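Local coordinates for thymidylate synthase ThyX (Streptomyces cacaoi subsp. asoensis, PDB 4P5A) that methylates UMP and dUMP at the uracil ring as a flavin-dependent ThyX homologue working as a homotetramer, at the FAD/5BU site and the interface of chains A and B. Coordinates in Å, arbitrary orientation; residue numbers count along the deposited sequence, not the author numbering. Chains: chain A/B/C, Thymidylate synthase ThyX.

Contact 1: the FAD/5BU site. Residues chain A 82-83, 86-89, 188, 192-193, 204; chain B 91, 93-94, 96-98, 166; chain C 61, 66, 89, 182, 184-185, 188. With FAD (flavin-adenine dinucleotide), chain D; 5BU (5-bromo-uridine-5'-monophosphate), chain E.
Three chains enclose the active site of this ThyX-family methylase, in which the FAD cofactor lies beside 5BU, a brominated analogue of the substrate UMP; the protein hides 318 of the 324 Å² of 5BU. Uracil identity is read at the pyrimidine edge. The guanidinium of A:Arg193, the residue thought to assist ionisation of N3, donates from NH2 to 5BU O2 at 2.9 Å, while its NH1 stands 2.9 Å from 5BU N3, a contact that is a hydrogen bond only if N3 has lost its proton, which the coordinates do not show. The positive charge of A:Arg193 beside N3 would probably stabilise an N3 anion. A:His87 NE2 accepts from A:Arg193 NE, close to the planes of both groups, and so probably helps fix the guanidinium's rotation. B:Arg98 NH1 lies 2.7 Å from 5BU O4, and its two terminal nitrogens converge on A:His204 O. The ring of A:His83 stacks on the pyrimidine with planes 29° apart, and its NE2 donates to phosphate oxygen OP2 in its own ring plane. B:Ser96 OG and B:Ala97 N also bind the phosphate, and B:Arg166 NH2 forms a salt bridge to OP2. At the ribose, the 3'-hydroxyl donates to B:Glu94 OE1, whose carboxylate is gripped end-on by A:Arg82.

Flavin recognition uses backbone complementarity: B:Glu94 N donates to the isoalloxazine O2, and FAD N3 donates to B:Glu94 O on a carbonyl lone pair. Further along FAD, A:Arg88 binds side-on, NE to O2A and NH2 to O1P, and meets C:Glu66 tip to tip with planes 17° apart. A:Arg86 NH2 bridges cofactor and nucleotide, donating to FAD O2 at 2.8 Å (178° at H) and to 5BU O3' at 3.0 Å.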
# COMPACT_ATOMS: atom_id res chain seq x y z
N ARG A 82 -12.57 14.32 -2.54
CA ARG A 82 -11.29 14.45 -1.84
C ARG A 82 -11.17 13.64 -0.56
O ARG A 82 -10.12 12.98 -0.38
CB ARG A 82 -10.87 15.95 -1.58
CG ARG A 82 -10.71 16.68 -2.94
CD ARG A 82 -9.39 17.51 -2.96
NE ARG A 82 -9.32 18.57 -2.06
CZ ARG A 82 -8.17 19.02 -1.58
NH1 ARG A 82 -8.20 20.03 -0.78
NH2 ARG A 82 -7.02 18.40 -1.82
N HIS A 83 -12.16 13.69 0.31
CA HIS A 83 -12.08 12.95 1.56
C HIS A 83 -12.06 11.47 1.30
O HIS A 83 -11.30 10.74 1.93
CB HIS A 83 -13.29 13.31 2.42
CG HIS A 83 -13.32 14.76 2.81
ND1 HIS A 83 -14.45 15.38 3.30
CD2 HIS A 83 -12.36 15.72 2.73
CE1 HIS A 83 -14.17 16.65 3.58
NE2 HIS A 83 -12.90 16.88 3.26
N ARG A 86 -8.68 9.95 0.10
CA ARG A 86 -7.52 9.88 0.95
C ARG A 86 -7.28 8.44 1.40
O ARG A 86 -6.24 8.18 1.97
CB ARG A 86 -7.71 10.72 2.18
CG ARG A 86 -7.70 12.24 1.92
CD ARG A 86 -6.44 12.66 1.13
NE ARG A 86 -5.21 12.39 1.92
CZ ARG A 86 -4.71 13.23 2.85
NH1 ARG A 86 -3.66 12.86 3.57
NH2 ARG A 86 -5.25 14.45 3.08
N HIS A 87 -8.25 7.53 1.24
CA HIS A 87 -8.10 6.17 1.82
C HIS A 87 -7.31 5.33 0.81
O HIS A 87 -7.85 4.82 -0.19
CB HIS A 87 -9.55 5.63 2.11
CG HIS A 87 -10.18 6.45 3.17
ND1 HIS A 87 -10.21 6.02 4.48
CD2 HIS A 87 -10.78 7.67 3.12
CE1 HIS A 87 -10.77 6.99 5.22
NE2 HIS A 87 -11.18 7.97 4.42
N ARG A 88 -6.04 5.14 1.13
CA ARG A 88 -5.10 4.63 0.13
C ARG A 88 -5.23 3.14 -0.05
O ARG A 88 -4.61 2.64 -0.98
CB ARG A 88 -3.63 4.95 0.70
CG ARG A 88 -3.30 6.42 0.50
CD ARG A 88 -1.98 6.65 1.46
NE ARG A 88 -2.30 6.46 2.87
CZ ARG A 88 -1.41 6.69 3.83
NH1 ARG A 88 -0.17 7.13 3.45
NH2 ARG A 88 -1.79 6.65 5.09
N THR A 89 -6.00 2.44 0.81
CA THR A 89 -6.20 1.02 0.61
C THR A 89 -7.30 0.71 -0.39
O THR A 89 -7.56 -0.48 -0.69
CB THR A 89 -6.64 0.35 1.96
OG1 THR A 89 -7.63 1.20 2.61
CG2 THR A 89 -5.40 0.37 2.93
N HIS A 188 -12.35 0.10 8.00
CA HIS A 188 -11.40 1.18 8.42
C HIS A 188 -11.98 2.56 7.96
O HIS A 188 -11.98 3.53 8.72
CB HIS A 188 -10.04 0.88 7.78
CG HIS A 188 -8.96 1.78 8.31
ND1 HIS A 188 -8.11 1.41 9.33
CD2 HIS A 188 -8.70 3.07 8.03
CE1 HIS A 188 -7.31 2.45 9.62
NE2 HIS A 188 -7.69 3.48 8.87
N LEU A 192 -13.68 5.93 10.36
CA LEU A 192 -13.20 7.32 10.33
C LEU A 192 -14.28 8.24 9.76
O LEU A 192 -14.26 9.43 10.06
CB LEU A 192 -11.97 7.42 9.38
CG LEU A 192 -10.77 6.76 10.07
CD1 LEU A 192 -9.64 6.46 8.98
CD2 LEU A 192 -10.23 7.70 11.22
N ARG A 193 -15.14 7.75 8.86
CA ARG A 193 -16.05 8.64 8.10
C ARG A 193 -17.50 8.54 8.51
O ARG A 193 -18.38 8.99 7.74
CB ARG A 193 -15.91 8.33 6.61
CG ARG A 193 -14.43 8.51 6.11
CD ARG A 193 -13.99 9.98 6.25
NE ARG A 193 -12.70 10.13 5.56
CZ ARG A 193 -12.05 11.29 5.49
NH1 ARG A 193 -12.58 12.39 6.07
NH2 ARG A 193 -10.87 11.36 4.82
N HIS A 204 -15.02 12.89 13.64
CA HIS A 204 -15.84 14.10 13.27
C HIS A 204 -15.73 14.43 11.78
O HIS A 204 -15.26 15.52 11.38
CB HIS A 204 -15.35 15.32 14.11
CG HIS A 204 -15.47 15.04 15.57
ND1 HIS A 204 -16.70 14.94 16.20
CD2 HIS A 204 -14.55 14.66 16.48
CE1 HIS A 204 -16.51 14.59 17.47
NE2 HIS A 204 -15.22 14.38 17.65
N SER B 91 3.09 9.82 1.62
CA SER B 91 2.40 10.28 2.79
C SER B 91 2.15 11.75 2.59
O SER B 91 3.01 12.45 2.09
CB SER B 91 3.32 10.12 4.03
OG SER B 91 3.43 8.67 4.23
N ASN B 93 0.10 15.53 4.28
CA ASN B 93 -0.74 16.18 5.30
C ASN B 93 -0.92 17.60 4.77
O ASN B 93 0.06 18.29 4.53
CB ASN B 93 -0.12 16.29 6.68
CG ASN B 93 -1.22 16.64 7.72
OD1 ASN B 93 -1.16 17.74 8.40
ND2 ASN B 93 -2.27 15.80 7.78
N GLU B 94 -2.20 17.98 4.58
CA GLU B 94 -2.57 19.22 3.90
C GLU B 94 -3.31 20.16 4.87
O GLU B 94 -4.02 19.72 5.78
CB GLU B 94 -3.50 18.78 2.74
CG GLU B 94 -3.91 19.97 1.79
CD GLU B 94 -4.79 19.56 0.62
OE1 GLU B 94 -5.15 18.35 0.38
OE2 GLU B 94 -5.25 20.54 -0.03
N SER B 96 -6.23 22.37 6.11
CA SER B 96 -7.63 22.10 5.98
C SER B 96 -8.55 23.37 5.90
O SER B 96 -8.43 24.22 6.72
CB SER B 96 -8.02 21.32 7.21
OG SER B 96 -9.46 21.31 7.36
N ALA B 97 -9.48 23.39 4.94
CA ALA B 97 -10.52 24.43 4.87
C ALA B 97 -11.65 24.21 5.83
O ALA B 97 -12.41 25.16 6.11
CB ALA B 97 -11.04 24.57 3.41
N ARG B 98 -11.87 22.96 6.32
CA ARG B 98 -12.82 22.80 7.43
C ARG B 98 -12.27 23.47 8.66
O ARG B 98 -13.05 24.00 9.46
CB ARG B 98 -12.96 21.28 7.77
CG ARG B 98 -13.55 20.47 6.57
CD ARG B 98 -13.73 19.06 7.09
NE ARG B 98 -14.87 19.00 8.07
CZ ARG B 98 -15.00 18.09 9.04
NH1 ARG B 98 -14.02 17.16 9.25
NH2 ARG B 98 -16.10 18.13 9.84
N ARG B 166 -16.76 27.15 2.17
CA ARG B 166 -15.78 26.87 1.11
C ARG B 166 -16.33 26.18 -0.09
O ARG B 166 -15.57 26.03 -1.07
CB ARG B 166 -14.57 26.13 1.60
CG ARG B 166 -14.82 24.81 2.34
CD ARG B 166 -15.30 23.70 1.39
NE ARG B 166 -15.26 22.44 2.16
CZ ARG B 166 -14.17 21.64 2.35
NH1 ARG B 166 -13.02 21.93 1.76
NH2 ARG B 166 -14.30 20.61 3.16
N HIS C 61 -5.51 10.97 14.23
CA HIS C 61 -5.02 11.71 13.04
C HIS C 61 -3.63 11.21 12.88
O HIS C 61 -2.68 11.81 13.40
CB HIS C 61 -5.17 13.30 13.17
CG HIS C 61 -4.73 14.07 11.93
ND1 HIS C 61 -4.82 13.53 10.65
CD2 HIS C 61 -4.29 15.35 11.75
CE1 HIS C 61 -4.40 14.44 9.76
NE2 HIS C 61 -4.02 15.53 10.40
N GLU C 66 3.57 9.78 9.78
CA GLU C 66 4.28 9.04 8.70
C GLU C 66 5.44 9.87 8.11
O GLU C 66 6.18 9.32 7.24
CB GLU C 66 3.29 8.79 7.49
CG GLU C 66 2.14 7.99 8.03
CD GLU C 66 1.11 7.71 6.88
OE1 GLU C 66 1.37 8.10 5.74
OE2 GLU C 66 0.10 7.05 7.12
N THR C 89 3.27 -2.22 5.28
CA THR C 89 3.56 -0.76 5.26
C THR C 89 5.04 -0.45 5.46
O THR C 89 5.42 0.72 5.44
CB THR C 89 2.78 -0.04 6.40
OG1 THR C 89 2.93 -0.84 7.63
CG2 THR C 89 1.28 -0.06 6.05
N ASN C 182 8.10 4.20 8.91
CA ASN C 182 7.88 5.53 9.55
C ASN C 182 7.26 5.21 10.94
O ASN C 182 6.91 4.05 11.23
CB ASN C 182 6.96 6.45 8.71
CG ASN C 182 5.59 5.84 8.41
OD1 ASN C 182 4.82 5.46 9.30
ND2 ASN C 182 5.23 5.75 7.10
N ARG C 184 4.36 5.83 12.28
CA ARG C 184 2.99 5.27 12.24
C ARG C 184 3.01 3.77 11.99
O ARG C 184 2.34 3.02 12.67
CB ARG C 184 2.08 6.08 11.19
CG ARG C 184 0.63 5.81 11.52
CD ARG C 184 -0.21 6.21 10.29
NE ARG C 184 -1.64 6.20 10.71
CZ ARG C 184 -2.61 6.60 9.89
NH1 ARG C 184 -3.88 6.69 10.34
NH2 ARG C 184 -2.29 6.93 8.65
N ALA C 185 3.81 3.34 11.03
CA ALA C 185 3.96 1.91 10.72
C ALA C 185 4.60 1.19 11.90
O ALA C 185 4.23 0.02 12.20
CB ALA C 185 4.84 1.77 9.44
N HIS C 188 1.97 0.64 14.59
CA HIS C 188 1.02 -0.41 14.21
C HIS C 188 1.68 -1.80 14.44
O HIS C 188 1.08 -2.75 15.01
CB HIS C 188 0.53 -0.15 12.77
CG HIS C 188 -0.56 -1.10 12.36
ND1 HIS C 188 -1.89 -0.71 12.33
CD2 HIS C 188 -0.53 -2.41 12.02
CE1 HIS C 188 -2.63 -1.76 11.96
NE2 HIS C 188 -1.82 -2.82 11.83
PA FAD D . -5.66 4.69 4.64
O1A FAD D . -6.73 3.85 4.08
O2A FAD D . -4.87 5.54 3.72
O5B FAD D . -4.68 3.72 5.36
C5B FAD D . -5.21 2.70 6.26
C4B FAD D . -4.18 2.24 7.30
O4B FAD D . -3.04 1.69 6.56
C3B FAD D . -3.53 3.46 8.03
O3B FAD D . -4.37 3.84 9.13
C2B FAD D . -2.21 2.86 8.54
O2B FAD D . -2.44 1.92 9.61
C1B FAD D . -1.88 2.11 7.20
N9A FAD D . -1.11 2.82 6.26
C8A FAD D . -1.37 3.04 4.94
N7A FAD D . -0.33 3.67 4.35
C5A FAD D . 0.62 3.85 5.33
C6A FAD D . 1.88 4.48 5.31
N6A FAD D . 2.48 5.03 4.19
N1A FAD D . 2.61 4.47 6.46
C2A FAD D . 2.14 3.99 7.57
N3A FAD D . 0.92 3.33 7.62
C4A FAD D . 0.13 3.34 6.50
N1 FAD D . -5.83 15.10 6.18
C2 FAD D . -5.04 16.21 5.91
O2 FAD D . -4.21 16.14 5.03
N3 FAD D . -5.19 17.32 6.77
C4 FAD D . -6.13 17.39 7.78
O4 FAD D . -6.19 18.39 8.49
C4X FAD D . -6.91 16.27 8.02
N5 FAD D . -7.85 16.26 9.08
C5X FAD D . -8.79 15.15 9.05
C6 FAD D . -9.86 15.13 9.98
C7 FAD D . -10.84 14.11 9.97
C7M FAD D . -11.96 14.15 11.03
C8 FAD D . -10.65 12.96 9.21
C8M FAD D . -11.62 11.76 9.27
C9 FAD D . -9.60 12.95 8.24
C9A FAD D . -8.67 14.05 8.21
N10 FAD D . -7.58 14.02 7.26
C10 FAD D . -6.75 15.13 7.19
C1' FAD D . -7.41 12.87 6.42
C2' FAD D . -6.63 11.83 7.33
O2' FAD D . -5.28 12.25 7.77
C3' FAD D . -6.38 10.53 6.49
O3' FAD D . -5.75 10.77 5.21
C4' FAD D . -7.70 9.70 6.16
O4' FAD D . -8.52 9.83 7.35
C5' FAD D . -7.35 8.28 5.79
O5' FAD D . -6.96 7.63 6.98
P FAD D . -5.80 6.51 6.88
O1P FAD D . -4.51 7.07 6.35
O2P FAD D . -5.71 5.94 8.22
O3P FAD D . -6.34 5.49 5.83
P 5BU E . -10.59 20.10 3.70
OP1 5BU E . -10.16 21.25 2.89
OP2 5BU E . -11.80 19.39 3.27
OP3 5BU E . -10.42 20.26 5.14
O5' 5BU E . -9.50 18.96 3.38
C5' 5BU E . -8.11 19.33 3.31
C4' 5BU E . -7.32 18.05 2.94
O4' 5BU E . -7.32 17.15 4.17
C3' 5BU E . -7.85 17.17 1.84
O3' 5BU E . -6.70 16.39 1.27
C2' 5BU E . -8.79 16.24 2.58
O2' 5BU E . -8.91 15.07 1.85
C1' 5BU E . -8.12 15.99 3.91
N1 5BU E . -9.22 15.98 4.97
C2 5BU E . -10.13 14.93 4.96
O2 5BU E . -9.91 14.01 4.14
N3 5BU E . -11.15 14.90 5.87
C4 5BU E . -11.33 15.88 6.86
O4 5BU E . -12.35 15.84 7.56
C5 5BU E . -10.40 16.89 6.85
C6 5BU E . -9.36 16.97 5.95
BR 5BU E . -10.43 18.21 8.23
O HOH W 1 -4.47 8.57 4.20
O HOH W 2 -4.59 10.58 9.66
O HOH W 3 -3.34 18.42 10.12

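Contact 2: the interface of chains A and B. Residues chain A 155, 158-161, 164; chain B 109, 115, 133, 136-137, 140.
Apolar contact carries most of this patch of the two-fold interface between chains A and B of the homotetramer, where 309 Å² of protein surface is hidden. A:Leu155 points its CD2 branch at one side of helix 131-157 of chain B. CG is anti to the carbonyl carbon (chi1 -67°), and CD2 comes within 3.8 Å of B:Ser140 CB and 3.9 Å of B:Val137 CA, so the methyl lies against the helix backbone as well as a side chain. An alanine here would remove both methyl branches and would probably loosen the packing against B:Ser140 and B:Val137. Next along the patch, A:Ile160 crosses B:Val137 obliquely, its CG1 meeting CG2 at 3.8 Å. A:Ile160 CD1 runs past B:Asp133 in the opposite direction, 4.1 Å from B:Asp133 CB, touching the aliphatic part of that acidic residue. A:Ile164 turns CG2 to two partners: it crosses B:Leu115 at about a right angle, CG2 to CD2 4.1 Å, and meets B:Pro109 tip to tip, where CG is also 4.1 Å away.

A backbone hydrogen bond adds a polar link. A:Ala161 N donates to B:Leu115 O at 2.9 Å, nearly straight (164° at H) and in the carbonyl plane, with a C=O...donor angle of 151°. Because it joins main chain to main chain, it probably helps set the register of the two segments and does not rely directly on the side chains of either residue.

In the fold, chain A contributes the end of helix 131-157, the following turn through A:Gly159 and helix 162-165; chain B offers the beginning of its own helix 131-157 and the loop residues B:Pro109 and B:Leu115.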
# COMPACT_ATOMS: atom_id res chain seq x y z
N LEU A 155 -14.97 30.33 -21.68
CA LEU A 155 -13.62 29.90 -22.01
C LEU A 155 -13.60 28.75 -22.97
O LEU A 155 -12.77 28.79 -23.93
CB LEU A 155 -12.82 29.58 -20.75
CG LEU A 155 -12.51 30.79 -19.86
CD1 LEU A 155 -11.83 30.28 -18.61
CD2 LEU A 155 -11.65 31.84 -20.59
N SER A 158 -14.37 29.95 -26.45
CA SER A 158 -13.24 30.64 -27.02
C SER A 158 -12.14 29.73 -27.52
O SER A 158 -11.18 30.22 -28.08
CB SER A 158 -12.56 31.49 -25.96
OG SER A 158 -13.37 32.57 -25.63
N GLY A 159 -12.22 28.45 -27.19
CA GLY A 159 -11.24 27.53 -27.60
C GLY A 159 -10.18 27.19 -26.56
O GLY A 159 -9.20 26.54 -26.87
N ILE A 160 -10.38 27.63 -25.33
CA ILE A 160 -9.43 27.32 -24.24
C ILE A 160 -9.58 25.84 -23.89
O ILE A 160 -10.68 25.33 -23.77
CB ILE A 160 -9.73 28.18 -23.00
CG1 ILE A 160 -9.58 29.71 -23.32
CG2 ILE A 160 -8.77 27.84 -21.82
CD1 ILE A 160 -8.26 29.97 -24.04
N ALA A 161 -8.44 25.20 -23.63
CA ALA A 161 -8.40 23.78 -23.29
C ALA A 161 -9.23 23.51 -22.01
O ALA A 161 -9.21 24.31 -21.04
CB ALA A 161 -6.95 23.34 -23.12
N ILE A 164 -7.64 23.80 -18.57
CA ILE A 164 -7.49 25.18 -18.08
C ILE A 164 -8.84 25.82 -17.78
O ILE A 164 -8.97 26.46 -16.73
CB ILE A 164 -6.70 26.03 -19.07
CG1 ILE A 164 -5.25 25.51 -19.14
CG2 ILE A 164 -6.82 27.59 -18.70
CD1 ILE A 164 -4.46 25.67 -17.78
N PRO B 109 -2.79 30.57 -15.13
CA PRO B 109 -1.57 30.20 -15.86
C PRO B 109 -0.76 31.44 -16.26
O PRO B 109 -1.37 32.48 -16.51
CB PRO B 109 -2.09 29.44 -17.07
CG PRO B 109 -3.65 29.65 -17.11
CD PRO B 109 -4.06 30.25 -15.80
N LEU B 115 -2.40 27.09 -24.09
CA LEU B 115 -3.80 27.22 -23.69
C LEU B 115 -4.82 26.54 -24.58
O LEU B 115 -6.00 26.56 -24.24
CB LEU B 115 -4.20 28.70 -23.51
CG LEU B 115 -3.44 29.50 -22.46
CD1 LEU B 115 -3.84 31.01 -22.49
CD2 LEU B 115 -3.80 28.90 -21.08
N ASP B 133 -5.81 35.00 -26.13
CA ASP B 133 -6.19 33.80 -25.29
C ASP B 133 -5.80 33.99 -23.82
O ASP B 133 -6.63 33.78 -22.95
CB ASP B 133 -5.60 32.49 -25.84
CG ASP B 133 -6.23 32.10 -27.17
OD1 ASP B 133 -5.55 31.51 -28.04
OD2 ASP B 133 -7.44 32.39 -27.35
N GLN B 136 -8.05 36.58 -22.11
CA GLN B 136 -9.41 36.08 -21.95
C GLN B 136 -9.44 35.16 -20.74
O GLN B 136 -10.35 35.26 -19.88
CB GLN B 136 -9.87 35.29 -23.20
CG GLN B 136 -10.58 36.17 -24.21
CD GLN B 136 -11.33 37.33 -23.48
OE1 GLN B 136 -12.44 37.15 -22.92
NE2 GLN B 136 -10.66 38.51 -23.43
N VAL B 137 -8.42 34.31 -20.63
CA VAL B 137 -8.29 33.52 -19.37
C VAL B 137 -8.16 34.36 -18.10
O VAL B 137 -8.96 34.16 -17.15
CB VAL B 137 -7.20 32.40 -19.45
CG1 VAL B 137 -6.99 31.70 -18.08
CG2 VAL B 137 -7.59 31.36 -20.51
N SER B 140 -11.64 36.07 -17.40
CA SER B 140 -12.71 35.23 -16.89
C SER B 140 -12.39 34.72 -15.50
O SER B 140 -13.31 34.66 -14.63
CB SER B 140 -12.89 34.01 -17.78
OG SER B 140 -13.48 34.36 -19.01

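The C-alpha centres of contact 1 and contact 2 lie about 34 Å apart, and the centre of contact 2 is about 33 Å from A:Arg193, so the patch cannot touch the nucleotide directly. Both nevertheless join chains A and B, and contact 1 additionally recruits chain C. They share no residue, but helix 162-165, part of contact 2 in chain A, is followed immediately by 3-10 helix 166-168, whose chain B copy supplies B:Arg166 to contact 1. Contact 2 therefore probably helps hold the A-B pairing on which the composite active site depends, with symmetry repeating both in the tetramer.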